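Local coordinates for cell division control protein 73 (Saccharomyces cerevisiae, PDB 3V46) that serves in the PAF1 complex, which acts in transcription initiation, elongation and transcription-coupled histone modification, and carries a C-terminal Ras-like domain that promotes association of the complex with chromatin, at residues 84-89 / 103-108; 15-20 / 70-75. One frame throughout, in Å; residues are numbered along the deposited sequence.

Overall arrangement
Interaction 2 (15-20 with 70-75) is a buried contact in the middle of the domain, where two neighbouring parallel strands of the Ras-like sheet are joined by backbone hydrogen bonds and lined with apolar, mostly aliphatic side chains. Interaction 1 (84-89 with 103-108) lies nearer the surface and is only partly buried; no hydrogen bond crosses it, and aromatic rings do the work. The two share the sheet: strand 88-92 starts within 84-89 and flanks strand 16-18, with probable hydrogen bonds from Ile16 N to Arg87 O and from Val89 N to Ile16 O. Tyr103 also packs on Leu18, so the loop of interaction 1 reaches strand 16-18, one of the two strands of interaction 2.

Interaction 1: residues 84-89 / 103-108; sequences YWDRVV and YQWNSP
Trp85 meets Tyr103, Gln104 and Trp105 where the turn leading into strand 88-92 of the Ras-like domain faces the loop that runs into helix 108-114. No hydrogen bond crosses the contact, which is made by rings and the groups laid on them. The CH-pi contact comes first: Gln104 CB sits over the five-membered ring of Trp85, 3.6 Å from its centroid and 18° off the ring normal. The backbone N of Gln104 lies above the same face. With CG anti to its own backbone N (chi1 -177°), Gln104 carries its chain on toward Trp105, and CG rests over the centre of that second indole.

The aromatic contacts flank this. Trp85 and Tyr103 cross at about a right angle as side chains, yet their ring planes are turned by 44°, an oblique pairing with the six-membered ring of Trp85 5.1 Å from the phenol centroid. The closest touch is Trp85 CH2 to Tyr103 CD1, at 3.5 Å. Phe79 stacks on Trp85, Leu18 packs against both Trp85 and Tyr103, and the phenol OH of Tyr103 bonds to Gln99. An alanine in place of Trp85 would probably leave Gln104 CB and the Tyr103 ring without the indole they pack on, opening a gap between turn and loop.

The outer edge of the Trp105 six-membered ring reaches the turn at Trp85, CH2 lying 3.9 Å from Trp85 CB, while its helix-side neighbours include Leu111 and Arg114. Asp86 OD1 comes to the edge of this indole, 4.0 Å from Trp105 CH2, and Trp85 O lies in the ring plane at the same edge, 3.6 Å from Trp105 CZ3.

Interaction 2: residues 15-20 / 70-75; sequences PIILIP and FIIVDN
Ile17 CG1 and Phe70 CG both stand anti to their carbonyl carbons (chi1 -61° for Ile17), and the extended chi2 of Ile17 (176°) carries CD1 out to Phe70 CD1, 3.8 Å away. Pro15 CG touches that same ring atom, and Leu160 of helix 149-166 packs on both Ile17 and Phe70. Ile17 and Ile72 share one face of the sheet, with Phe70 and Pro15 beside it. The other face holds Ile16, Leu18, Ile71 and Val73. Here Val73 places CG2 between its backbone N and carbonyl carbon, where it receives Leu18 CD2 at 3.6 Å and Ile16 CG2 at 4.0 Å.

Between the strands, four backbone bonds alternate: Ile71 N to Pro15 O, Ile17 N to Ile71 O, Val73 N to Ile17 O, and Ile19 N to Val73 O. Ile19 N to Val73 O, 2.9 Å, is almost straight at hydrogen (178°). Past the strand end, Asn75 ND2 donates to Asp74 OD1 at 2.9 Å, tying the two side chains of the turn together. Strand 16-18 thus lies between 68-73 and 88-92, and antiparallel 54-59 edges the sheet beside 68-73; this strand order, 2-3-1-4-5-6, is that of the Ras-like fold, which in this domain does not bind GTP.

Interaction 1: residues 84-89 / 103-108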
loop_
_atom_site.group_PDB
_atom_site.type_symbol
_atom_site.label_atom_id
_atom_site.label_comp_id
_atom_site.label_asym_id
_atom_site.label_seq_id
_atom_site.Cartn_x
_atom_site.Cartn_y
_atom_site.Cartn_z
ATOM N N TYR A 84 -10.362 8.916 -10.955
ATOM C CA TYR A 84 -10.072 8.202 -9.719
ATOM C C TYR A 84 -8.635 7.698 -9.757
ATOM O O TYR A 84 -7.956 7.641 -8.737
ATOM C CB TYR A 84 -11.010 7.004 -9.524
ATOM C CG TYR A 84 -12.340 7.322 -8.878
ATOM C CD1 TYR A 84 -12.473 7.349 -7.498
ATOM C CD2 TYR A 84 -13.469 7.565 -9.647
ATOM C CE1 TYR A 84 -13.689 7.629 -6.901
ATOM C CE2 TYR A 84 -14.687 7.850 -9.061
ATOM C CZ TYR A 84 -14.791 7.878 -7.687
ATOM O OH TYR A 84 -16.002 8.154 -7.096
ATOM N N TRP A 85 -8.169 7.319 -10.938
ATOM C CA TRP A 85 -6.819 6.782 -11.059
ATOM C C TRP A 85 -5.744 7.808 -10.720
ATOM O O TRP A 85 -4.667 7.440 -10.258
ATOM C CB TRP A 85 -6.593 6.199 -12.454
ATOM C CG TRP A 85 -7.242 4.880 -12.567
ATOM C CD1 TRP A 85 -8.412 4.579 -13.207
ATOM C CD2 TRP A 85 -6.785 3.668 -11.966
ATOM N NE1 TRP A 85 -8.700 3.243 -13.049
ATOM C CE2 TRP A 85 -7.715 2.663 -12.292
ATOM C CE3 TRP A 85 -5.672 3.334 -11.192
ATOM C CZ2 TRP A 85 -7.570 1.350 -11.860
ATOM C CZ3 TRP A 85 -5.531 2.029 -10.767
ATOM C CH2 TRP A 85 -6.468 1.053 -11.113
ATOM N N ASP A 86 -6.033 9.088 -10.931
ATOM C CA ASP A 86 -5.070 10.139 -10.611
ATOM C C ASP A 86 -4.881 10.273 -9.109
ATOM O O ASP A 86 -3.913 10.897 -8.659
ATOM C CB ASP A 86 -5.521 11.489 -11.166
ATOM C CG ASP A 86 -5.565 11.521 -12.673
ATOM O OD1 ASP A 86 -4.732 10.843 -13.306
ATOM O OD2 ASP A 86 -6.432 12.241 -13.228
ATOM N N ARG A 87 -5.813 9.701 -8.342
ATOM C CA ARG A 87 -5.813 9.790 -6.884
ATOM C C ARG A 87 -5.013 8.672 -6.231
ATOM O O ARG A 87 -4.801 8.687 -5.025
ATOM C CB ARG A 87 -7.249 9.748 -6.348
ATOM C CG ARG A 87 -8.081 10.983 -6.706
ATOM C CD ARG A 87 -9.564 10.757 -6.451
ATOM N NE ARG A 87 -9.855 10.419 -5.063
ATOM C CZ ARG A 87 -11.047 10.035 -4.621
ATOM N NH1 ARG A 87 -12.075 9.959 -5.457
ATOM N NH2 ARG A 87 -11.220 9.735 -3.345
ATOM N N VAL A 88 -4.591 7.684 -7.013
ATOM C CA VAL A 88 -3.858 6.548 -6.460
ATOM C C VAL A 88 -2.429 6.988 -6.159
ATOM O O VAL A 88 -1.697 7.404 -7.059
ATOM C CB VAL A 88 -3.880 5.347 -7.429
ATOM C CG1 VAL A 88 -2.974 4.223 -6.940
ATOM C CG2 VAL A 88 -5.298 4.828 -7.599
ATOM N N VAL A 89 -2.052 6.918 -4.885
ATOM C CA VAL A 89 -0.751 7.418 -4.425
ATOM C C VAL A 89 0.197 6.299 -4.007
ATOM O O VAL A 89 1.403 6.512 -3.906
ATOM C CB VAL A 89 -0.897 8.425 -3.258
ATOM C CG1 VAL A 89 -1.675 9.653 -3.704
ATOM C CG2 VAL A 89 -1.557 7.785 -2.053
ATOM N N TYR A 103 -5.827 -1.957 -14.527
ATOM C CA TYR A 103 -5.442 -0.641 -14.038
ATOM C C TYR A 103 -5.352 0.335 -15.221
ATOM O O TYR A 103 -5.161 -0.083 -16.363
ATOM C CB TYR A 103 -4.083 -0.708 -13.328
ATOM C CG TYR A 103 -4.054 -1.345 -11.939
ATOM C CD1 TYR A 103 -5.093 -2.127 -11.462
ATOM C CD2 TYR A 103 -2.965 -1.139 -11.105
ATOM C CE1 TYR A 103 -5.038 -2.699 -10.187
ATOM C CE2 TYR A 103 -2.900 -1.696 -9.842
ATOM C CZ TYR A 103 -3.933 -2.474 -9.380
ATOM O OH TYR A 103 -3.840 -3.009 -8.102
ATOM N N GLN A 104 -5.465 1.632 -14.950
ATOM C CA GLN A 104 -5.367 2.635 -16.008
ATOM C C GLN A 104 -4.043 2.481 -16.739
ATOM O O GLN A 104 -3.987 2.554 -17.972
ATOM C CB GLN A 104 -5.455 4.043 -15.421
ATOM C CG GLN A 104 -5.431 5.133 -16.457
ATOM C CD GLN A 104 -6.617 5.055 -17.391
ATOM O OE1 GLN A 104 -7.724 4.706 -16.980
ATOM N NE2 GLN A 104 -6.392 5.376 -18.657
ATOM N N TRP A 105 -2.979 2.293 -15.962
ATOM C CA TRP A 105 -1.649 2.043 -16.501
ATOM C C TRP A 105 -1.306 0.604 -16.154
ATOM O O TRP A 105 -1.037 0.278 -14.988
ATOM C CB TRP A 105 -0.631 3.034 -15.913
ATOM C CG TRP A 105 -1.113 4.442 -16.017
ATOM C CD1 TRP A 105 -1.094 5.233 -17.130
ATOM C CD2 TRP A 105 -1.725 5.220 -14.981
ATOM N NE1 TRP A 105 -1.654 6.455 -16.852
ATOM C CE2 TRP A 105 -2.044 6.477 -15.537
ATOM C CE3 TRP A 105 -2.024 4.981 -13.634
ATOM C CZ2 TRP A 105 -2.649 7.490 -14.797
ATOM C CZ3 TRP A 105 -2.622 5.987 -12.902
ATOM C CH2 TRP A 105 -2.933 7.226 -13.488
ATOM N N ASN A 106 -1.369 -0.282 -17.146
ATOM C CA ASN A 106 -1.368 -1.714 -16.838
ATOM C C ASN A 106 -0.023 -2.430 -16.978
ATOM O O ASN A 106 0.063 -3.640 -16.773
ATOM C CB ASN A 106 -2.443 -2.442 -17.651
ATOM C CG ASN A 106 -2.194 -2.379 -19.148
ATOM O OD1 ASN A 106 -1.133 -1.955 -19.600
ATOM N ND2 ASN A 106 -3.177 -2.823 -19.925
ATOM N N SER A 107 1.023 -1.693 -17.318
ATOM C CA SER A 107 2.362 -2.267 -17.323
ATOM C C SER A 107 3.137 -1.710 -16.137
ATOM O O SER A 107 3.038 -0.520 -15.830
ATOM C CB SER A 107 3.099 -1.962 -18.630
ATOM O OG SER A 107 3.533 -0.614 -18.673
ATOM N N PRO A 108 3.903 -2.573 -15.456
ATOM C CA PRO A 108 4.602 -2.130 -14.243
ATOM C C PRO A 108 5.544 -0.961 -14.502
ATOM O O PRO A 108 5.657 -0.066 -13.668
ATOM C CB PRO A 108 5.403 -3.366 -13.819
ATOM C CG PRO A 108 4.713 -4.522 -14.461
ATOM C CD PRO A 108 4.073 -4.014 -15.710
#

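Interaction 2: residues 15-20 / 70-75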
loop_
_atom_site.group_PDB
_atom_site.type_symbol
_atom_site.label_atom_id
_atom_site.label_comp_id
_atom_site.label_asym_id
_atom_site.label_seq_id
_atom_site.Cartn_x
_atom_site.Cartn_y
_atom_site.Cartn_z
ATOM N N PRO A 15 -6.796 10.699 -1.172
ATOM C CA PRO A 15 -5.919 9.797 -1.922
ATOM C C PRO A 15 -6.256 8.323 -1.679
ATOM O O PRO A 15 -6.840 7.940 -0.655
ATOM C CB PRO A 15 -4.527 10.136 -1.381
ATOM C CG PRO A 15 -4.772 10.703 -0.030
ATOM C CD PRO A 15 -6.083 11.412 -0.104
ATOM N N ILE A 16 -5.849 7.493 -2.629
ATOM C CA ILE A 16 -6.193 6.087 -2.628
ATOM C C ILE A 16 -4.944 5.217 -2.576
ATOM O O ILE A 16 -3.950 5.496 -3.252
ATOM C CB ILE A 16 -6.994 5.737 -3.891
ATOM C CG1 ILE A 16 -8.274 6.585 -3.944
ATOM C CG2 ILE A 16 -7.321 4.263 -3.927
ATOM C CD1 ILE A 16 -9.017 6.535 -5.271
ATOM N N ILE A 17 -5.004 4.167 -1.762
ATOM C CA ILE A 17 -3.973 3.145 -1.705
ATOM C C ILE A 17 -4.594 1.844 -2.175
ATOM O O ILE A 17 -5.644 1.436 -1.682
ATOM C CB ILE A 17 -3.422 2.965 -0.279
ATOM C CG1 ILE A 17 -2.779 4.266 0.223
ATOM C CG2 ILE A 17 -2.383 1.845 -0.254
ATOM C CD1 ILE A 17 -2.271 4.233 1.685
ATOM N N LEU A 18 -3.968 1.194 -3.145
ATOM C CA LEU A 18 -4.469 -0.089 -3.632
ATOM C C LEU A 18 -3.718 -1.219 -2.955
ATOM O O LEU A 18 -2.497 -1.264 -3.001
ATOM C CB LEU A 18 -4.274 -0.212 -5.134
ATOM C CG LEU A 18 -4.894 0.866 -6.001
ATOM C CD1 LEU A 18 -4.654 0.543 -7.470
ATOM C CD2 LEU A 18 -6.364 0.958 -5.705
ATOM N N ILE A 19 -4.466 -2.140 -2.358
ATOM C CA ILE A 19 -3.892 -3.300 -1.694
ATOM C C ILE A 19 -4.733 -4.532 -2.020
ATOM O O ILE A 19 -5.432 -5.078 -1.161
ATOM C CB ILE A 19 -3.747 -3.068 -0.170
ATOM C CG1 ILE A 19 -2.969 -4.221 0.476
ATOM C CG2 ILE A 19 -5.117 -2.856 0.493
ATOM C CD1 ILE A 19 -2.507 -3.938 1.881
ATOM N N PRO A 20 -4.689 -4.966 -3.277
ATOM C CA PRO A 20 -5.304 -6.268 -3.541
ATOM C C PRO A 20 -4.468 -7.353 -2.873
ATOM O O PRO A 20 -3.315 -7.106 -2.515
ATOM C CB PRO A 20 -5.199 -6.397 -5.046
ATOM C CG PRO A 20 -3.917 -5.700 -5.365
ATOM C CD PRO A 20 -3.925 -4.482 -4.434
ATOM N N PHE A 70 -7.043 8.533 3.839
ATOM C CA PHE A 70 -6.823 7.553 2.788
ATOM C C PHE A 70 -7.987 6.608 2.613
ATOM O O PHE A 70 -8.581 6.139 3.581
ATOM C CB PHE A 70 -5.572 6.721 3.086
ATOM C CG PHE A 70 -4.311 7.519 3.113
ATOM C CD1 PHE A 70 -3.596 7.751 1.947
ATOM C CD2 PHE A 70 -3.832 8.045 4.306
ATOM C CE1 PHE A 70 -2.428 8.497 1.966
ATOM C CE2 PHE A 70 -2.669 8.784 4.328
ATOM C CZ PHE A 70 -1.967 9.012 3.159
ATOM N N ILE A 71 -8.290 6.326 1.355
ATOM C CA ILE A 71 -9.184 5.246 0.991
ATOM C C ILE A 71 -8.296 4.083 0.580
ATOM O O ILE A 71 -7.498 4.209 -0.339
ATOM C CB ILE A 71 -10.068 5.669 -0.183
ATOM C CG1 ILE A 71 -10.930 6.874 0.225
ATOM C CG2 ILE A 71 -10.938 4.516 -0.642
ATOM C CD1 ILE A 71 -11.578 7.560 -0.941
ATOM N N ILE A 72 -8.427 2.958 1.266
ATOM C CA ILE A 72 -7.561 1.800 1.041
ATOM C C ILE A 72 -8.447 0.659 0.575
ATOM O O ILE A 72 -9.345 0.230 1.287
ATOM C CB ILE A 72 -6.817 1.416 2.323
ATOM C CG1 ILE A 72 -6.064 2.637 2.866
ATOM C CG2 ILE A 72 -5.868 0.237 2.057
ATOM C CD1 ILE A 72 -5.321 2.403 4.158
ATOM N N VAL A 73 -8.231 0.205 -0.650
ATOM C CA VAL A 73 -9.147 -0.737 -1.266
ATOM C C VAL A 73 -8.420 -1.924 -1.844
ATOM O O VAL A 73 -7.302 -1.788 -2.336
ATOM C CB VAL A 73 -9.999 -0.079 -2.368
ATOM C CG1 VAL A 73 -11.051 0.807 -1.755
ATOM C CG2 VAL A 73 -9.138 0.709 -3.354
ATOM N N ASP A 74 -9.087 -3.080 -1.832
ATOM C CA ASP A 74 -8.507 -4.318 -2.362
ATOM C C ASP A 74 -9.004 -4.654 -3.758
ATOM O O ASP A 74 -8.771 -5.750 -4.257
ATOM C CB ASP A 74 -8.731 -5.503 -1.409
ATOM C CG ASP A 74 -10.178 -5.996 -1.364
ATOM O OD1 ASP A 74 -11.043 -5.463 -2.077
ATOM O OD2 ASP A 74 -10.450 -6.953 -0.604
ATOM N N ASN A 75 -9.655 -3.685 -4.397
ATOM C CA ASN A 75 -10.291 -3.885 -5.688
ATOM C C ASN A 75 -10.424 -2.538 -6.388
ATOM O O ASN A 75 -10.123 -1.502 -5.812
ATOM C CB ASN A 75 -11.679 -4.489 -5.492
ATOM C CG ASN A 75 -12.622 -3.528 -4.801
ATOM O OD1 ASN A 75 -13.344 -2.768 -5.452
ATOM N ND2 ASN A 75 -12.585 -3.512 -3.482
#